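Local coordinates for glutamate racemase (Escherichia coli, PDB 2JFN), which belongs to the Asp/Glu/hydantoin racemase family and folds as two alpha/beta domains, each built round its own beta sheet, at residues 30-34 and 169-173; 162-168 and 182-187; 197-202 and 221-226. One frame throughout, in Å; residues are numbered along the deposited sequence.

Interaction 1. Residues 30-34 and 169-173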
loop_
_atom_site.group_PDB
_atom_site.type_symbol
_atom_site.label_atom_id
_atom_site.label_comp_id
_atom_site.label_asym_id
_atom_site.label_seq_id
_atom_site.Cartn_x
_atom_site.Cartn_y
_atom_site.Cartn_z
ATOM N N GLY A 30 -3.904 -6.239 -3.119
ATOM C CA GLY A 30 -3.546 -6.452 -4.510
ATOM C C GLY A 30 -2.116 -6.092 -4.864
ATOM O O GLY A 30 -1.176 -6.516 -4.186
ATOM N N VAL A 31 -1.940 -5.296 -5.917
ATOM C CA VAL A 31 -0.605 -4.904 -6.357
ATOM C C VAL A 31 -0.034 -3.654 -5.673
ATOM O O VAL A 31 1.165 -3.401 -5.762
ATOM C CB VAL A 31 -0.554 -4.677 -7.904
ATOM C CG1 VAL A 31 -0.917 -5.965 -8.638
ATOM C CG2 VAL A 31 -1.509 -3.558 -8.316
ATOM N N GLY A 32 -0.878 -2.882 -4.995
ATOM C CA GLY A 32 -0.401 -1.667 -4.347
ATOM C C GLY A 32 0.784 -1.886 -3.422
ATOM O O GLY A 32 1.664 -1.033 -3.311
ATOM N N GLY A 33 0.802 -3.034 -2.752
ATOM C CA GLY A 33 1.885 -3.351 -1.838
ATOM C C GLY A 33 3.243 -3.267 -2.502
ATOM O O GLY A 33 4.229 -2.963 -1.848
ATOM N N LEU A 34 3.289 -3.518 -3.807
ATOM C CA LEU A 34 4.537 -3.467 -4.550
ATOM C C LEU A 34 5.189 -2.086 -4.558
ATOM O O LEU A 34 6.407 -1.990 -4.665
ATOM C CB LEU A 34 4.315 -3.937 -5.992
ATOM C CG LEU A 34 3.943 -5.418 -6.135
ATOM C CD1 LEU A 34 3.587 -5.708 -7.586
ATOM C CD2 LEU A 34 5.109 -6.289 -5.674
ATOM N N ALA A 169 -4.778 0.959 -11.505
ATOM C CA ALA A 169 -3.460 0.503 -11.067
ATOM C C ALA A 169 -3.367 -1.010 -11.259
ATOM O O ALA A 169 -2.360 -1.519 -11.756
ATOM C CB ALA A 169 -3.226 0.872 -9.590
ATOM N N GLU A 170 -4.414 -1.730 -10.863
ATOM C CA GLU A 170 -4.424 -3.183 -11.036
ATOM C C GLU A 170 -4.241 -3.498 -12.519
ATOM O O GLU A 170 -3.371 -4.281 -12.894
ATOM C CB GLU A 170 -5.746 -3.785 -10.543
ATOM C CG GLU A 170 -5.868 -3.906 -9.027
ATOM C CD GLU A 170 -5.002 -5.021 -8.441
ATOM O OE1 GLU A 170 -4.525 -4.862 -7.294
ATOM O OE2 GLU A 170 -4.805 -6.060 -9.114
ATOM N N ALA A 171 -5.058 -2.870 -13.361
ATOM C CA ALA A 171 -4.974 -3.092 -14.802
ATOM C C ALA A 171 -3.558 -2.866 -15.311
ATOM O O ALA A 171 -3.011 -3.691 -16.045
ATOM C CB ALA A 171 -5.934 -2.163 -15.528
ATOM N N LYS A 172 -2.962 -1.746 -14.923
ATOM C CA LYS A 172 -1.618 -1.429 -15.373
ATOM C C LYS A 172 -0.613 -2.547 -15.119
ATOM O O LYS A 172 0.095 -2.963 -16.038
ATOM C CB LYS A 172 -1.123 -0.137 -14.720
ATOM C CG LYS A 172 0.267 0.272 -15.179
ATOM C CD LYS A 172 0.713 1.575 -14.522
ATOM C CE LYS A 172 2.090 1.992 -15.015
ATOM N NZ LYS A 172 2.512 3.278 -14.412
ATOM N N LEU A 173 -0.544 -3.037 -13.886
ATOM C CA LEU A 173 0.407 -4.093 -13.575
ATOM C C LEU A 173 -0.013 -5.446 -14.143
ATOM O O LEU A 173 0.738 -6.414 -14.070
ATOM C CB LEU A 173 0.628 -4.203 -12.061
ATOM C CG LEU A 173 1.164 -2.986 -11.288
ATOM C CD1 LEU A 173 2.210 -3.460 -10.290
ATOM C CD2 LEU A 173 1.765 -1.958 -12.227
#
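A carboxylate drawn into a buried interface needs donors to meet its charge, and E170 finds them in V31 N and H206. G30 comes first. Its CA lies 3.4 Å from E170 OE1, so close that a CB here would clash with the carboxylate, while its N donates to D28. V31 has the largest area of the contact covered (80 Å²), and its N donates to E170 OE1 (3.0 Å, 162°), the one hydrogen bond between 30-34 and 169-173. The E170 side chain leaves its helix sideways and, with chi1 and chi2 both m, bends so that the carboxylate meets the turn; the same OE1 also bonds H206. The V31 side chain adds apolar contact, with CB 3.8 Å from L173 CD1. The turn closes through L34 N to V31 O (2.9 Å) as the chain enters helix 33-43, and L34 extends the apolar patch, its CD1 3.8 Å from L173 CD1. Segment 30-34 belongs to the domain of the mixed sheet and 169-173 to that of the four-stranded parallel sheet, so this buried contact bridges them where D28 and H206 help line the glutamic acid pocket, a cleft site as in other members of this family.

Interaction 2. Residues 162-168 and 182-187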
loop_
_atom_site.group_PDB
_atom_site.type_symbol
_atom_site.label_atom_id
_atom_site.label_comp_id
_atom_site.label_asym_id
_atom_site.label_seq_id
_atom_site.Cartn_x
_atom_site.Cartn_y
_atom_site.Cartn_z
ATOM N N SER A 162 -11.375 7.246 -4.812
ATOM C CA SER A 162 -11.667 6.598 -6.085
ATOM C C SER A 162 -11.317 5.121 -6.145
ATOM O O SER A 162 -10.144 4.752 -6.180
ATOM C CB SER A 162 -10.936 7.319 -7.223
ATOM O OG SER A 162 -11.099 6.617 -8.447
ATOM N N ALA A 163 -12.341 4.276 -6.177
ATOM C CA ALA A 163 -12.127 2.843 -6.270
ATOM C C ALA A 163 -11.679 2.538 -7.704
ATOM O O ALA A 163 -10.950 1.581 -7.952
ATOM C CB ALA A 163 -13.418 2.102 -5.952
ATOM N N GLU A 164 -12.114 3.371 -8.646
ATOM C CA GLU A 164 -11.752 3.176 -10.044
ATOM C C GLU A 164 -10.246 3.331 -10.268
ATOM O O GLU A 164 -9.644 2.626 -11.081
ATOM C CB GLU A 164 -12.503 4.174 -10.927
ATOM C CG GLU A 164 -12.305 3.927 -12.414
ATOM C CD GLU A 164 -13.108 4.877 -13.282
ATOM O OE1 GLU A 164 -14.007 5.565 -12.747
ATOM O OE2 GLU A 164 -12.845 4.924 -14.504
ATOM N N MET A 165 -9.631 4.259 -9.547
ATOM C CA MET A 165 -8.198 4.461 -9.708
ATOM C C MET A 165 -7.446 3.212 -9.244
ATOM O O MET A 165 -6.404 2.855 -9.800
ATOM C CB MET A 165 -7.746 5.684 -8.912
ATOM C CG MET A 165 -6.385 6.203 -9.349
ATOM S SD MET A 165 -5.906 7.715 -8.490
ATOM C CE MET A 165 -6.913 8.916 -9.323
ATOM N N VAL A 166 -7.979 2.546 -8.225
ATOM C CA VAL A 166 -7.348 1.332 -7.732
ATOM C C VAL A 166 -7.339 0.314 -8.869
ATOM O O VAL A 166 -6.340 -0.360 -9.103
ATOM C CB VAL A 166 -8.114 0.742 -6.532
ATOM C CG1 VAL A 166 -7.451 -0.557 -6.083
ATOM C CG2 VAL A 166 -8.139 1.747 -5.388
ATOM N N GLU A 167 -8.463 0.219 -9.575
ATOM C CA GLU A 167 -8.594 -0.708 -10.692
ATOM C C GLU A 167 -7.655 -0.351 -11.835
ATOM O O GLU A 167 -7.130 -1.230 -12.516
ATOM C CB GLU A 167 -10.041 -0.728 -11.200
ATOM C CG GLU A 167 -10.993 -1.462 -10.284
ATOM C CD GLU A 167 -10.489 -2.851 -9.921
ATOM O OE1 GLU A 167 -10.040 -3.588 -10.830
ATOM O OE2 GLU A 167 -10.538 -3.213 -8.725
ATOM N N LEU A 168 -7.447 0.942 -12.050
ATOM C CA LEU A 168 -6.552 1.381 -13.107
ATOM C C LEU A 168 -5.147 0.885 -12.782
ATOM O O LEU A 168 -4.420 0.427 -13.665
ATOM C CB LEU A 168 -6.579 2.911 -13.224
ATOM C CG LEU A 168 -7.883 3.463 -13.805
ATOM C CD1 LEU A 168 -7.863 4.977 -13.782
ATOM C CD2 LEU A 168 -8.059 2.950 -15.226
ATOM N N ALA A 182 -9.723 8.465 -18.596
ATOM C CA ALA A 182 -10.420 7.960 -17.417
ATOM C C ALA A 182 -9.889 8.697 -16.186
ATOM O O ALA A 182 -10.650 9.075 -15.300
ATOM C CB ALA A 182 -10.191 6.452 -17.275
ATOM N N LEU A 183 -8.575 8.902 -16.139
ATOM C CA LEU A 183 -7.955 9.615 -15.028
ATOM C C LEU A 183 -8.422 11.061 -14.960
ATOM O O LEU A 183 -8.745 11.565 -13.883
ATOM C CB LEU A 183 -6.433 9.598 -15.155
ATOM C CG LEU A 183 -5.664 8.497 -14.428
ATOM C CD1 LEU A 183 -4.166 8.739 -14.620
ATOM C CD2 LEU A 183 -6.022 8.501 -12.939
ATOM N N LYS A 184 -8.446 11.730 -16.109
ATOM C CA LYS A 184 -8.874 13.123 -16.162
ATOM C C LYS A 184 -10.296 13.256 -15.640
ATOM O O LYS A 184 -10.633 14.229 -14.969
ATOM C CB LYS A 184 -8.813 13.651 -17.600
ATOM C CG LYS A 184 -7.409 13.788 -18.152
ATOM C CD LYS A 184 -7.427 14.149 -19.629
ATOM C CE LYS A 184 -6.023 14.145 -20.210
ATOM N NZ LYS A 184 -6.038 14.380 -21.690
ATOM N N ARG A 185 -11.126 12.273 -15.965
ATOM C CA ARG A 185 -12.516 12.276 -15.532
ATOM C C ARG A 185 -12.570 12.151 -14.014
ATOM O O ARG A 185 -13.273 12.903 -13.336
ATOM C CB ARG A 185 -13.263 11.106 -16.181
ATOM C CG ARG A 185 -14.723 11.006 -15.769
ATOM C CD ARG A 185 -15.527 12.205 -16.260
ATOM N NE ARG A 185 -16.845 12.245 -15.633
ATOM C CZ ARG A 185 -17.048 12.528 -14.351
ATOM N NH1 ARG A 185 -16.021 12.805 -13.556
ATOM N NH2 ARG A 185 -18.279 12.519 -13.857
ATOM N N ILE A 186 -11.816 11.197 -13.482
ATOM C CA ILE A 186 -11.781 10.991 -12.042
ATOM C C ILE A 186 -11.293 12.261 -11.342
ATOM O O ILE A 186 -11.827 12.652 -10.305
ATOM C CB ILE A 186 -10.841 9.812 -11.678
ATOM C CG1 ILE A 186 -11.399 8.506 -12.262
ATOM C CG2 ILE A 186 -10.686 9.713 -10.162
ATOM C CD1 ILE A 186 -10.477 7.303 -12.084
ATOM N N LEU A 187 -10.284 12.909 -11.918
ATOM C CA LEU A 187 -9.715 14.120 -11.333
ATOM C C LEU A 187 -10.386 15.423 -11.785
ATOM O O LEU A 187 -9.944 16.511 -11.419
ATOM C CB LEU A 187 -8.208 14.181 -11.641
ATOM C CG LEU A 187 -7.365 13.043 -11.049
ATOM C CD1 LEU A 187 -5.971 13.031 -11.667
ATOM C CD2 LEU A 187 -7.280 13.210 -9.545
#
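Helices 163-174 and 180-186 form an antiparallel pair joined by a short connection, in the alpha/beta domain that contains strand 156-161. The axes of 163-168 and 182-186 run at 159° and approach to 10.6 Å, a separation filled by side chains with no hydrogen bond across. I186 occupies the middle. With chi1 m and chi2 t it brings CD1 within 3.9 Å of L168 CD1, which belongs to an mt leucine. E164 is fully extended through chi1 and chi2, both t, and lays its carboxylate carbon CD 3.8 Å from I186 CD1 at the exposed edge of the pair. On the buried edge M165 leaves its helix sideways, but t, t and then m torsions carry its methyl across: CE is 3.7 Å from L183 CD2 and 3.9 Å from I186 CG2. L183, whose chi1 of -94° lies between wells, also touches E213 and V217 of helix 211-217. V166 points elsewhere and touches the bound glutamic acid, so helix 163-174 serves both the pair and the pocket. S162, with chi1 t, is the N-cap of this helix: its OG accepts from M165 N at 3.0 Å and rests 3.6 Å from I186 CG2.

Interaction 3. Residues 197-202 and 221-226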
loop_
_atom_site.group_PDB
_atom_site.type_symbol
_atom_site.label_atom_id
_atom_site.label_comp_id
_atom_site.label_asym_id
_atom_site.label_seq_id
_atom_site.Cartn_x
_atom_site.Cartn_y
_atom_site.Cartn_z
ATOM N N PRO A 197 -4.851 21.760 -5.407
ATOM C CA PRO A 197 -3.824 21.463 -4.400
ATOM C C PRO A 197 -2.448 21.502 -5.043
ATOM O O PRO A 197 -2.283 21.047 -6.170
ATOM C CB PRO A 197 -4.178 20.042 -3.946
ATOM C CG PRO A 197 -5.625 19.912 -4.262
ATOM C CD PRO A 197 -5.760 20.616 -5.581
ATOM N N ASP A 198 -1.455 22.047 -4.351
ATOM C CA ASP A 198 -0.119 22.059 -4.924
ATOM C C ASP A 198 0.628 20.827 -4.399
ATOM O O ASP A 198 1.729 20.503 -4.846
ATOM C CB ASP A 198 0.615 23.370 -4.581
ATOM C CG ASP A 198 1.056 23.459 -3.125
ATOM O OD1 ASP A 198 0.510 22.732 -2.264
ATOM O OD2 ASP A 198 1.958 24.290 -2.846
ATOM N N THR A 199 -0.012 20.124 -3.471
ATOM C CA THR A 199 0.559 18.915 -2.872
ATOM C C THR A 199 -0.532 17.841 -2.800
ATOM O O THR A 199 -1.598 18.077 -2.243
ATOM C CB THR A 199 1.080 19.217 -1.455
ATOM O OG1 THR A 199 1.954 20.353 -1.506
ATOM C CG2 THR A 199 1.856 18.024 -0.901
ATOM N N VAL A 200 -0.273 16.666 -3.371
ATOM C CA VAL A 200 -1.264 15.593 -3.362
ATOM C C VAL A 200 -0.733 14.354 -2.654
ATOM O O VAL A 200 0.292 13.799 -3.045
ATOM C CB VAL A 200 -1.683 15.189 -4.802
ATOM C CG1 VAL A 200 -2.651 14.006 -4.754
ATOM C CG2 VAL A 200 -2.350 16.372 -5.511
ATOM N N VAL A 201 -1.444 13.930 -1.616
ATOM C CA VAL A 201 -1.069 12.751 -0.841
ATOM C C VAL A 201 -1.675 11.505 -1.472
ATOM O O VAL A 201 -2.875 11.447 -1.715
ATOM C CB VAL A 201 -1.601 12.842 0.610
ATOM C CG1 VAL A 201 -1.297 11.545 1.368
ATOM C CG2 VAL A 201 -0.969 14.030 1.320
ATOM N N LEU A 202 -0.844 10.516 -1.759
ATOM C CA LEU A 202 -1.357 9.271 -2.315
ATOM C C LEU A 202 -1.626 8.407 -1.092
ATOM O O LEU A 202 -0.705 7.810 -0.522
ATOM C CB LEU A 202 -0.316 8.635 -3.237
ATOM C CG LEU A 202 0.090 9.571 -4.382
ATOM C CD1 LEU A 202 1.050 8.872 -5.336
ATOM C CD2 LEU A 202 -1.161 10.029 -5.119
ATOM N N GLY A 221 3.270 21.493 -11.638
ATOM C CA GLY A 221 3.720 21.874 -10.311
ATOM C C GLY A 221 3.154 21.113 -9.126
ATOM O O GLY A 221 3.532 21.391 -7.988
ATOM N N THR A 222 2.254 20.166 -9.370
ATOM C CA THR A 222 1.680 19.388 -8.274
ATOM C C THR A 222 2.723 18.399 -7.759
ATOM O O THR A 222 3.325 17.653 -8.535
ATOM C CB THR A 222 0.432 18.589 -8.716
ATOM O OG1 THR A 222 -0.531 19.469 -9.319
ATOM C CG2 THR A 222 -0.201 17.915 -7.508
ATOM N N ARG A 223 2.938 18.397 -6.448
ATOM C CA ARG A 223 3.906 17.496 -5.846
ATOM C C ARG A 223 3.207 16.296 -5.220
ATOM O O ARG A 223 2.305 16.457 -4.399
ATOM C CB ARG A 223 4.713 18.236 -4.780
ATOM C CG ARG A 223 5.762 17.392 -4.090
ATOM C CD ARG A 223 6.612 18.277 -3.203
ATOM N NE ARG A 223 7.687 17.556 -2.529
ATOM C CZ ARG A 223 8.643 18.159 -1.833
ATOM N NH1 ARG A 223 8.647 19.482 -1.738
ATOM N NH2 ARG A 223 9.581 17.451 -1.226
ATOM N N LEU A 224 3.628 15.094 -5.607
ATOM C CA LEU A 224 3.035 13.874 -5.073
ATOM C C LEU A 224 3.797 13.433 -3.828
ATOM O O LEU A 224 5.029 13.441 -3.800
ATOM C CB LEU A 224 3.078 12.748 -6.112
ATOM C CG LEU A 224 2.385 13.024 -7.450
ATOM C CD1 LEU A 224 2.520 11.807 -8.351
ATOM C CD2 LEU A 224 0.924 13.361 -7.212
ATOM N N VAL A 225 3.051 13.048 -2.804
ATOM C CA VAL A 225 3.644 12.598 -1.558
ATOM C C VAL A 225 3.047 11.254 -1.133
ATOM O O VAL A 225 1.832 11.082 -1.134
ATOM C CB VAL A 225 3.384 13.615 -0.419
ATOM C CG1 VAL A 225 4.004 13.113 0.878
ATOM C CG2 VAL A 225 3.950 14.982 -0.789
ATOM N N ASP A 226 3.900 10.298 -0.787
ATOM C CA ASP A 226 3.401 9.019 -0.310
ATOM C C ASP A 226 4.235 8.555 0.875
ATOM O O ASP A 226 5.151 9.257 1.316
ATOM C CB ASP A 226 3.351 7.957 -1.428
ATOM C CG ASP A 226 4.708 7.627 -2.009
ATOM O OD1 ASP A 226 5.624 7.257 -1.249
ATOM O OD2 ASP A 226 4.856 7.723 -3.247
HETATM O O HOH W 1 -0.570 22.434 -8.753
HETATM O O HOH W 2 4.108 22.178 -5.439
#
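Neighbouring parallel strands are stitched by one residue bonding to both flanks of its partner, and V225, L202 and V200, the residues most buried by this contact, demonstrate it. V225 gives its N to V200 O (2.9 Å) and takes L202 N on its O (2.8 Å), straddling V201, with which it is in register. Its side chain packs CG2 against T199 CG2 at 3.7 Å. V200 is the mirror case: besides accepting from V225, its N donates to R223 O (2.8 Å), so it straddles L224. Its CG2 touches T222 CG2 at 3.3 Å and its CB lies 4.0 Å from L224 CD2. L202 ends the pairing, with its CB 4.1 Å from D226 CB. At the start, R223 N bonds D198 O (2.9 Å), and a water spans D198 O and G221 O. The strand axes diverge by 28°, an ordinary sheet twist. Strands 199-202 and 223-225 flank helix 211-217 in a beta-alpha-beta unit: L202 and L224 touch that helix, while T199, V201 and V225 face helix 118-124. Strand 129-134 pairs with the other edge of 199-202, leaving 223-225 outermost in the chain's four-stranded parallel sheet.

Taken together, the three contacts show chemistry following location. Interaction 1 is the most buried, mixing a carboxylate-to-backbone hydrogen bond with a small apolar patch where two domains meet beside the glutamic acid pocket. Interaction 2 uses the earlier part of the same helix, 163-174, about 13 Å away between centres, but pairs it with a helix of its own domain through side chains alone, buried along one edge and open along the other. Interaction 3, its centre about 16 Å from that of interaction 2, is likewise partly buried yet relies on backbone hydrogen bonds within a sheet. Helix 211-217 ties these last two, touching L183 and L187 as well as L202 and L224.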